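Side-chain contacts in epidermal growth factor receptor pathway substrate 8-like protein 1 (Mus musculus, PDB 2CY5), which probably acts in signal transduction downstream of the epidermal growth factor receptor, through a phosphotyrosine-binding (PTB) domain of the kind that recognises peptide motifs: residues S93-V98 with E120-D125; H28-A33 with I79-A84; R35-M40 with G44-Q49. All blocks are in the same frame, centred on the assembly; numbering follows the deposited sequence.

Contact 1: S93-V98 with E120-D125. With CA (calcium ion), chain B.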
loop_
_atom_site.group_PDB
_atom_site.type_symbol
_atom_site.label_atom_id
_atom_site.label_comp_id
_atom_site.label_asym_id
_atom_site.label_seq_id
_atom_site.Cartn_x
_atom_site.Cartn_y
_atom_site.Cartn_z
ATOM N N SER A 93 22.903 0.534 9.646
ATOM C CA SER A 93 22.123 1.627 9.164
ATOM C C SER A 93 20.741 1.137 8.601
ATOM O O SER A 93 20.597 0.080 8.024
ATOM C CB SER A 93 22.982 2.380 8.108
ATOM O OG SER A 93 22.711 3.806 8.047
ATOM N N LEU A 94 19.695 1.868 8.884
ATOM C CA LEU A 94 18.428 1.515 8.255
ATOM C C LEU A 94 18.179 2.602 7.160
ATOM O O LEU A 94 18.487 3.799 7.338
ATOM C CB LEU A 94 17.347 1.693 9.265
ATOM C CG LEU A 94 17.598 0.649 10.424
ATOM C CD1 LEU A 94 16.422 0.823 11.369
ATOM C CD2 LEU A 94 17.741 -0.845 9.884
ATOM N N LEU A 95 17.515 2.184 6.098
ATOM C CA LEU A 95 17.111 3.074 5.075
ATOM C C LEU A 95 15.578 3.407 5.391
ATOM O O LEU A 95 14.716 2.501 5.544
ATOM C CB LEU A 95 17.162 2.368 3.732
ATOM C CG LEU A 95 16.509 3.311 2.664
ATOM C CD1 LEU A 95 17.351 4.571 2.362
ATOM C CD2 LEU A 95 16.373 2.498 1.223
ATOM N N LEU A 96 15.247 4.661 5.547
ATOM C CA LEU A 96 13.847 4.983 5.790
ATOM C C LEU A 96 13.312 5.671 4.578
ATOM O O LEU A 96 13.945 6.606 3.953
ATOM C CB LEU A 96 13.814 5.883 6.975
ATOM C CG LEU A 96 12.487 6.116 7.686
ATOM C CD1 LEU A 96 12.705 6.792 9.032
ATOM C CD2 LEU A 96 11.821 6.999 6.862
ATOM N N LEU A 97 12.167 5.229 4.095
ATOM C CA LEU A 97 11.491 5.922 2.960
ATOM C C LEU A 97 10.043 6.279 3.372
ATOM O O LEU A 97 9.303 5.412 3.846
ATOM C CB LEU A 97 11.386 5.067 1.673
ATOM C CG LEU A 97 12.509 4.932 0.728
ATOM C CD1 LEU A 97 12.073 3.805 -0.311
ATOM C CD2 LEU A 97 12.610 6.277 0.012
ATOM N N VAL A 98 9.655 7.536 3.266
ATOM C CA VAL A 98 8.252 7.852 3.570
ATOM C C VAL A 98 7.641 8.105 2.201
ATOM O O VAL A 98 8.187 8.931 1.414
ATOM C CB VAL A 98 8.187 9.104 4.403
ATOM C CG1 VAL A 98 6.583 9.522 4.673
ATOM C CG2 VAL A 98 9.121 8.970 5.635
ATOM N N GLU A 120 23.311 4.218 3.642
ATOM C CA GLU A 120 23.771 5.569 3.268
ATOM C C GLU A 120 23.979 5.757 1.780
ATOM O O GLU A 120 23.617 6.853 1.239
ATOM C CB GLU A 120 25.111 5.883 3.924
ATOM C CG GLU A 120 25.394 7.308 3.698
ATOM C CD GLU A 120 24.427 8.182 4.534
ATOM O OE1 GLU A 120 24.127 9.288 3.985
ATOM O OE2 GLU A 120 24.034 7.741 5.702
ATOM N N LEU A 121 24.462 4.731 1.150
ATOM C CA LEU A 121 24.716 4.794 -0.317
ATOM C C LEU A 121 23.421 4.805 -1.013
ATOM O O LEU A 121 23.241 5.498 -2.010
ATOM C CB LEU A 121 25.518 3.558 -0.733
ATOM C CG LEU A 121 26.006 3.426 -2.182
ATOM C CD1 LEU A 121 27.032 4.485 -2.450
ATOM C CD2 LEU A 121 26.687 2.092 -2.481
ATOM N N ILE A 122 22.425 4.106 -0.463
ATOM C CA ILE A 122 21.120 4.061 -1.223
ATOM C C ILE A 122 20.375 5.369 -1.052
ATOM O O ILE A 122 19.752 5.842 -2.023
ATOM C CB ILE A 122 20.193 2.839 -0.743
ATOM C CG1 ILE A 122 20.928 1.454 -0.915
ATOM C CG2 ILE A 122 18.915 2.837 -1.570
ATOM C CD1 ILE A 122 20.224 0.242 -0.095
ATOM N N ARG A 123 20.413 5.930 0.177
ATOM C CA ARG A 123 19.861 7.252 0.477
ATOM C C ARG A 123 20.437 8.292 -0.495
ATOM O O ARG A 123 19.664 9.054 -1.086
ATOM C CB ARG A 123 20.193 7.671 1.895
ATOM C CG ARG A 123 19.747 9.135 2.166
ATOM C CD ARG A 123 20.372 9.620 3.438
ATOM N NE ARG A 123 21.737 9.908 3.029
ATOM C CZ ARG A 123 22.026 10.934 2.220
ATOM N NH1 ARG A 123 21.065 11.741 1.765
ATOM N NH2 ARG A 123 23.276 11.121 1.847
ATOM N N GLU A 124 21.742 8.277 -0.736
ATOM C CA GLU A 124 22.271 9.322 -1.627
ATOM C C GLU A 124 21.786 9.126 -2.973
ATOM O O GLU A 124 21.541 10.114 -3.580
ATOM C CB GLU A 124 23.837 9.309 -1.700
ATOM C CG GLU A 124 24.541 9.976 -0.578
ATOM C CD GLU A 124 26.105 9.685 -0.805
ATOM O OE1 GLU A 124 26.684 8.679 -0.225
ATOM O OE2 GLU A 124 26.693 10.406 -1.647
ATOM N N ASP A 125 21.647 7.898 -3.464
ATOM C CA ASP A 125 21.177 7.638 -4.793
ATOM C C ASP A 125 19.715 8.068 -4.997
ATOM O O ASP A 125 19.336 8.828 -5.946
ATOM C CB ASP A 125 21.329 6.133 -5.060
ATOM C CG ASP A 125 21.044 5.773 -6.533
ATOM O OD1 ASP A 125 20.879 6.699 -7.342
ATOM O OD2 ASP A 125 21.056 4.600 -6.910
HETATM CA CA CA B . 21.255 7.208 -9.631
HETATM O O HOH W 1 23.733 6.406 8.582
HETATM O O HOH W 2 20.433 4.963 -9.698
HETATM O O HOH W 3 20.664 9.113 -8.525
HETATM O O HOH W 4 19.209 7.435 -10.925
HETATM O O HOH W 5 23.464 7.133 -8.839
HETATM O O HOH W 6 22.296 9.052 -10.813
#
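Leu-95 lays one branch of its isobutyl group across Ile-122, and the two side chains cross at about a right angle. Its CD2 meets Ile-122 CG2 at 3.8 Å. The other branch, CD1, lies 4.0 Å from Arg-123 N and so rests on the helix backbone. Leu-95 carries its CG anti to the backbone N (chi1 172°), which sends both methyls to the helix. The polar end of the contact is looser. Water 1 lies 2.8 Å from Ser-93 OG and donates to Glu-120 OE2 at 3.2 Å. On the helix, Arg-123 NE is 2.6 Å from Glu-120 OE1, and Arg-123 NH2 is 2.9 Å from that same oxygen. Both nitrogens share that one oxygen, which ties the guanidinium to the carboxylate side-on. Farther along, Asp-125 OD1 binds the calcium ion at 2.4 Å. Five waters and Ala-6 O complete the site, and Tyr-11 OH bonds to Asp-125 OD2. Leu-95 also touches Cys-82 and Phe-112, on the strands flanking its own, while Ile-122 packs on Tyr-11 and Val-13. The contact therefore seats helix 118-133 on one face of the sheet, as in other PTB domains; Leu-94 and Leu-96 pack against helix 30-42.

Contact 2: H28-A33 with I79-A84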
loop_
_atom_site.group_PDB
_atom_site.type_symbol
_atom_site.label_atom_id
_atom_site.label_comp_id
_atom_site.label_asym_id
_atom_site.label_seq_id
_atom_site.Cartn_x
_atom_site.Cartn_y
_atom_site.Cartn_z
ATOM N N HIS A 28 6.569 11.933 14.589
ATOM C CA HIS A 28 6.803 13.180 13.785
ATOM C C HIS A 28 8.146 13.263 13.219
ATOM O O HIS A 28 8.360 14.075 12.284
ATOM C CB HIS A 28 6.538 14.416 14.701
ATOM C CG HIS A 28 5.199 14.390 15.382
ATOM N ND1 HIS A 28 5.020 14.760 16.697
ATOM C CD2 HIS A 28 3.987 13.934 14.954
ATOM C CE1 HIS A 28 3.757 14.525 17.055
ATOM N NE2 HIS A 28 3.113 14.021 16.019
ATOM N N THR A 29 9.102 12.558 13.827
ATOM C CA THR A 29 10.479 12.619 13.371
ATOM C C THR A 29 11.054 11.238 13.040
ATOM O O THR A 29 10.454 10.272 13.408
ATOM C CB THR A 29 11.466 13.115 14.445
ATOM O OG1 THR A 29 11.430 12.232 15.586
ATOM C CG2 THR A 29 11.020 14.535 14.845
ATOM N N VAL A 30 12.176 11.205 12.285
ATOM C CA VAL A 30 12.879 9.980 12.011
ATOM C C VAL A 30 13.160 9.228 13.291
ATOM O O VAL A 30 13.085 7.983 13.336
ATOM C CB VAL A 30 14.214 10.277 11.273
ATOM C CG1 VAL A 30 15.044 8.890 11.084
ATOM C CG2 VAL A 30 13.868 10.759 9.899
ATOM N N GLU A 31 13.569 9.944 14.352
ATOM C CA GLU A 31 13.843 9.311 15.607
ATOM C C GLU A 31 12.556 8.622 16.197
ATOM O O GLU A 31 12.668 7.453 16.709
ATOM C CB GLU A 31 14.321 10.336 16.615
ATOM C CG GLU A 31 15.750 10.463 16.753
ATOM C CD GLU A 31 16.280 9.364 17.709
ATOM O OE1 GLU A 31 16.033 8.152 17.394
ATOM O OE2 GLU A 31 16.937 9.695 18.765
ATOM N N ASP A 32 11.407 9.347 16.156
ATOM C CA ASP A 32 10.143 8.738 16.641
ATOM C C ASP A 32 9.878 7.426 15.818
ATOM O O ASP A 32 9.479 6.367 16.364
ATOM C CB ASP A 32 8.922 9.571 16.408
ATOM C CG ASP A 32 8.902 10.929 17.234
ATOM O OD1 ASP A 32 9.453 10.971 18.388
ATOM O OD2 ASP A 32 8.242 11.924 16.780
ATOM N N ALA A 33 10.145 7.498 14.524
ATOM C CA ALA A 33 9.894 6.338 13.671
ATOM C C ALA A 33 10.790 5.206 14.023
ATOM O O ALA A 33 10.316 4.028 14.005
ATOM C CB ALA A 33 10.079 6.719 12.183
ATOM N N ILE A 79 7.522 9.912 -3.357
ATOM C CA ILE A 79 8.437 9.884 -2.160
ATOM C C ILE A 79 8.506 11.197 -1.431
ATOM O O ILE A 79 8.881 12.185 -1.996
ATOM C CB ILE A 79 9.872 9.392 -2.676
ATOM C CG1 ILE A 79 9.629 8.066 -3.387
ATOM C CG2 ILE A 79 10.879 9.291 -1.589
ATOM C CD1 ILE A 79 10.905 7.420 -3.926
ATOM N N VAL A 80 8.241 11.261 -0.161
ATOM C CA VAL A 80 8.190 12.533 0.463
ATOM C C VAL A 80 9.423 12.657 1.250
ATOM O O VAL A 80 9.782 13.750 1.562
ATOM C CB VAL A 80 6.872 12.759 1.339
ATOM C CG1 VAL A 80 5.760 11.750 1.037
ATOM C CG2 VAL A 80 7.126 12.439 2.764
ATOM N N ARG A 81 10.075 11.560 1.628
ATOM C CA ARG A 81 11.324 11.683 2.391
ATOM C C ARG A 81 12.202 10.429 2.310
ATOM O O ARG A 81 11.671 9.271 2.349
ATOM C CB ARG A 81 11.105 11.880 3.872
ATOM C CG ARG A 81 12.457 12.218 4.469
ATOM C CD ARG A 81 12.365 13.085 5.773
ATOM N NE ARG A 81 13.662 13.327 6.354
ATOM C CZ ARG A 81 13.845 13.549 7.631
ATOM N NH1 ARG A 81 12.792 13.608 8.457
ATOM N NH2 ARG A 81 15.095 13.556 8.095
ATOM N N CYS A 82 13.553 10.600 2.345
ATOM C CA CYS A 82 14.368 9.382 2.314
ATOM C C CYS A 82 15.522 9.662 3.265
ATOM O O CYS A 82 16.134 10.715 3.093
ATOM C CB CYS A 82 14.891 9.182 0.861
ATOM S SG CYS A 82 16.019 7.759 0.860
ATOM N N ASP A 83 15.804 8.829 4.274
ATOM C CA ASP A 83 16.906 9.079 5.211
ATOM C C ASP A 83 17.548 7.757 5.551
ATOM O O ASP A 83 17.060 6.665 5.148
ATOM C CB ASP A 83 16.439 9.670 6.443
ATOM C CG ASP A 83 17.571 10.559 7.163
ATOM O OD1 ASP A 83 17.335 11.221 8.188
ATOM O OD2 ASP A 83 18.716 10.573 6.697
ATOM N N ALA A 84 18.712 7.783 6.199
ATOM C CA ALA A 84 19.345 6.556 6.596
ATOM C C ALA A 84 19.570 6.805 8.084
ATOM O O ALA A 84 19.910 7.916 8.485
ATOM C CB ALA A 84 20.652 6.329 5.932
HETATM O O HOH W 7 12.942 14.143 11.116
#
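Val-30, in the first turn of helix 30-42, comes nearest to Asp-83 of strand 79-85, with 8.0 Å between their CA atoms and no direct backbone bond. The gap is filled by side chains. Val-30 places its CG2 methyl over one face of the Arg-81 guanidinium. That methyl is 3.4 Å from Arg-81 NH1 and 3.6 Å from Arg-81 CZ; it lies over the face, displaced from CZ toward the end that carries NH1 and NH2. Arg-81 reaches this place by an extended chain, with CG anti to the backbone N (chi1 -171°). The two side chains cross at about a right angle.

Asp-83, two residues on, points the same way and meets the guanidinium from its own strand. Its OD1 forms a salt bridge with Arg-81 NH2 at 3.2 Å. The carboxylate also borders the methyl, with Asp-83 OD1 3.9 Å from Val-30 CG2. Water 7 joins the segments in the guanidinium plane. It accepts from Arg-81 NH1 at 2.7 Å and, in a longer bond, from Val-30 N. A backbone N-H at the start of the helix is thus tied to the arginine.

The helix start itself is closed by a capping box. Asp-32 N donates to Thr-29 OG1 at 2.9 Å. In return Thr-29 N donates to Asp-32 OD2, which is met from above the carboxylate plane. The same oxygen takes His-28 N on its anti lone pair at 2.8 Å.

Val-30 also packs on Leu-96 of the next strand. Val-80 and Arg-81 both face Val-98 in a classic beta bulge. A capped helix between the first two strands, set beside edge strand 79-85, is an arrangement known from PTB domains with such an inserted helix.

Contact 3: R35-M40 with G44-Q49; sequences RKLAVM and GRVWAQ
This is a helix-end contact: the last turns of helix 30-42 meet the loop that leads back into strand 49-55. One backbone bond and a small apolar cluster hold it. Arg-45 N donates to Met-40 O at 2.9 Å, with an N-H...O angle of 159°. Gly-44 comes just before and has a positive phi (79°), which favours glycine and turns the chain out of the helix.

Met-40, a selenomethionine in this crystal, carries much of the side-chain contact. Its chain bends at chi3 (74°) and brings the CE methyl over the centre of the Arg-45 guanidinium. CE stands 3.9 Å from Arg-45 CZ. Arg-45 itself bends at chi2 and chi3, so its chain folds back beside the helix. Arg-45 NE also makes a weak hydrogen bond to Gln-43 OE1. An alanine at this position lacks the guanidinium, and is likely to leave the Met-40 methyl without its flat partner and Gln-43 OE1 without this weak bond. Lys-36 NZ lies 5.9 Å from Arg-45 NH2, and these like charges may repel mildly.

Val-46 closes the inner side. Its CG2 touches Met-40 CB at 3.9 Å and Leu-37 CD1 at 4.1 Å. Leu-37 crosses Val-46 at about a right angle. Beyond it, Trp-47 NE1 donates in its ring plane to Gly-44 O at 2.8 Å, from above the carbonyl plane. This brings the indole back against the turn.

Met-40 and Leu-37 pack on Val-17 of strand 9-20. Ala-105 of the second subunit touches both Met-40 and Arg-45, so the helix end also borders the partner chain. The glycine with positive phi and the bonds back into the last helical turn make this a Schellman motif.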
loop_
_atom_site.group_PDB
_atom_site.type_symbol
_atom_site.label_atom_id
_atom_site.label_comp_id
_atom_site.label_asym_id
_atom_site.label_seq_id
_atom_site.Cartn_x
_atom_site.Cartn_y
_atom_site.Cartn_z
ATOM N N ARG A 35 12.056 4.646 16.900
ATOM C CA ARG A 35 11.595 4.128 18.204
ATOM C C ARG A 35 10.352 3.218 17.976
ATOM O O ARG A 35 10.204 2.166 18.622
ATOM C CB ARG A 35 11.145 5.211 19.233
ATOM C CG ARG A 35 12.320 6.040 19.760
ATOM C CD ARG A 35 12.003 6.812 21.046
ATOM N NE ARG A 35 11.097 7.904 20.794
ATOM C CZ ARG A 35 11.416 9.067 20.197
ATOM N NH1 ARG A 35 12.645 9.331 19.772
ATOM N NH2 ARG A 35 10.472 9.989 20.041
ATOM N N LYS A 36 9.445 3.645 17.102
ATOM C CA LYS A 36 8.248 2.789 16.895
ATOM C C LYS A 36 8.739 1.507 16.216
ATOM O O LYS A 36 8.238 0.441 16.546
ATOM C CB LYS A 36 7.268 3.543 16.047
ATOM C CG LYS A 36 6.080 2.680 15.564
ATOM C CD LYS A 36 4.939 3.604 15.047
ATOM C CE LYS A 36 3.727 2.625 14.493
ATOM N NZ LYS A 36 2.454 3.461 14.467
ATOM N N LEU A 37 9.756 1.555 15.291
ATOM C CA LEU A 37 10.280 0.302 14.772
ATOM C C LEU A 37 10.792 -0.675 15.866
ATOM O O LEU A 37 10.528 -1.864 15.788
ATOM C CB LEU A 37 11.480 0.512 13.782
ATOM C CG LEU A 37 12.266 -0.689 13.344
ATOM C CD1 LEU A 37 11.463 -1.450 12.290
ATOM C CD2 LEU A 37 13.655 -0.122 12.736
ATOM N N ALA A 38 11.519 -0.176 16.861
ATOM C CA ALA A 38 12.037 -1.026 17.929
ATOM C C ALA A 38 10.794 -1.553 18.718
ATOM O O ALA A 38 10.826 -2.745 19.067
ATOM C CB ALA A 38 12.912 -0.265 18.945
ATOM N N VAL A 39 9.781 -0.717 18.994
ATOM C CA VAL A 39 8.573 -1.263 19.758
ATOM C C VAL A 39 7.974 -2.418 18.947
ATOM O O VAL A 39 7.702 -3.513 19.460
ATOM C CB VAL A 39 7.573 -0.164 20.004
ATOM C CG1 VAL A 39 6.274 -0.697 20.626
ATOM C CG2 VAL A 39 8.155 0.804 21.013
HETATM N N MSE A 40 7.786 -2.190 17.629
HETATM C CA MSE A 40 7.200 -3.209 16.769
HETATM C C MSE A 40 7.990 -4.427 16.785
HETATM O O MSE A 40 7.479 -5.583 16.739
HETATM C CB MSE A 40 6.970 -2.696 15.259
HETATM C CG MSE A 40 5.913 -1.679 15.394
HETATM SE SE MSE A 40 5.768 -0.837 13.574
HETATM C CE MSE A 40 4.827 -2.451 12.777
ATOM N N GLY A 44 7.096 -8.542 18.004
ATOM C CA GLY A 44 7.142 -9.651 17.045
ATOM C C GLY A 44 6.535 -9.296 15.697
ATOM O O GLY A 44 6.090 -10.192 14.900
ATOM N N ARG A 45 6.508 -7.989 15.384
ATOM C CA ARG A 45 5.977 -7.541 14.063
ATOM C C ARG A 45 6.990 -7.289 13.005
ATOM O O ARG A 45 6.626 -6.890 11.924
ATOM C CB ARG A 45 5.178 -6.224 14.223
ATOM C CG ARG A 45 4.108 -6.393 15.344
ATOM C CD ARG A 45 2.893 -5.678 15.005
ATOM N NE ARG A 45 2.798 -4.456 15.669
ATOM C CZ ARG A 45 1.979 -3.468 15.272
ATOM N NH1 ARG A 45 1.173 -3.612 14.199
ATOM N NH2 ARG A 45 2.023 -2.287 15.898
ATOM N N VAL A 46 8.264 -7.514 13.262
ATOM C CA VAL A 46 9.249 -7.182 12.236
ATOM C C VAL A 46 9.900 -8.434 11.760
ATOM O O VAL A 46 10.494 -9.120 12.576
ATOM C CB VAL A 46 10.279 -6.220 12.872
ATOM C CG1 VAL A 46 11.436 -5.898 11.903
ATOM C CG2 VAL A 46 9.572 -4.897 13.283
ATOM N N TRP A 47 9.839 -8.754 10.485
ATOM C CA TRP A 47 10.518 -9.947 9.985
ATOM C C TRP A 47 11.173 -9.561 8.634
ATOM O O TRP A 47 10.497 -9.137 7.722
ATOM C CB TRP A 47 9.539 -11.150 9.752
ATOM C CG TRP A 47 8.903 -11.581 11.080
ATOM C CD1 TRP A 47 7.806 -10.959 11.727
ATOM C CD2 TRP A 47 9.429 -12.535 12.045
ATOM N NE1 TRP A 47 7.657 -11.465 13.027
ATOM C CE2 TRP A 47 8.607 -12.413 13.249
ATOM C CE3 TRP A 47 10.482 -13.465 12.021
ATOM C CZ2 TRP A 47 8.846 -13.207 14.408
ATOM C CZ3 TRP A 47 10.711 -14.257 13.193
ATOM C CH2 TRP A 47 9.885 -14.117 14.360
ATOM N N ALA A 48 12.494 -9.701 8.589
ATOM C CA ALA A 48 13.346 -9.366 7.450
ATOM C C ALA A 48 13.044 -10.165 6.234
ATOM O O ALA A 48 12.999 -11.427 6.212
ATOM C CB ALA A 48 14.855 -9.489 7.891
ATOM N N GLN A 49 12.787 -9.472 5.170
ATOM C CA GLN A 49 12.481 -10.167 3.916
ATOM C C GLN A 49 13.384 -9.651 2.887
ATOM O O GLN A 49 13.357 -8.445 2.621
ATOM C CB GLN A 49 11.049 -9.914 3.524
ATOM C CG GLN A 49 10.672 -10.501 2.182
ATOM C CD GLN A 49 9.131 -10.409 1.929
ATOM O OE1 GLN A 49 8.325 -10.697 2.838
ATOM N NE2 GLN A 49 8.722 -10.033 0.695
#

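The chain runs from strand 9-20 into helix 30-42. Contact 3 closes first, over a gap of three residues, where the helix turns back toward strand 49-55. Contact 2 spans a much longer loop, from the helix start to strand 79-85, and contact 3 falls wholly within it. Contact 1 follows in series, linking strand 94-99 to helix 118-133. Nothing crosses. Contacts 1 and 2 meet in the sheet, where Leu-96 N is 2.7 Å from Asp-83 O on neighbouring strands. Contacts 1 and 3 touch through Leu-94 and Leu-37. Contacts 1 and 2 tie the two helices to the sheet of the PTB domain, and contact 3 fixes the exit from helix 30-42.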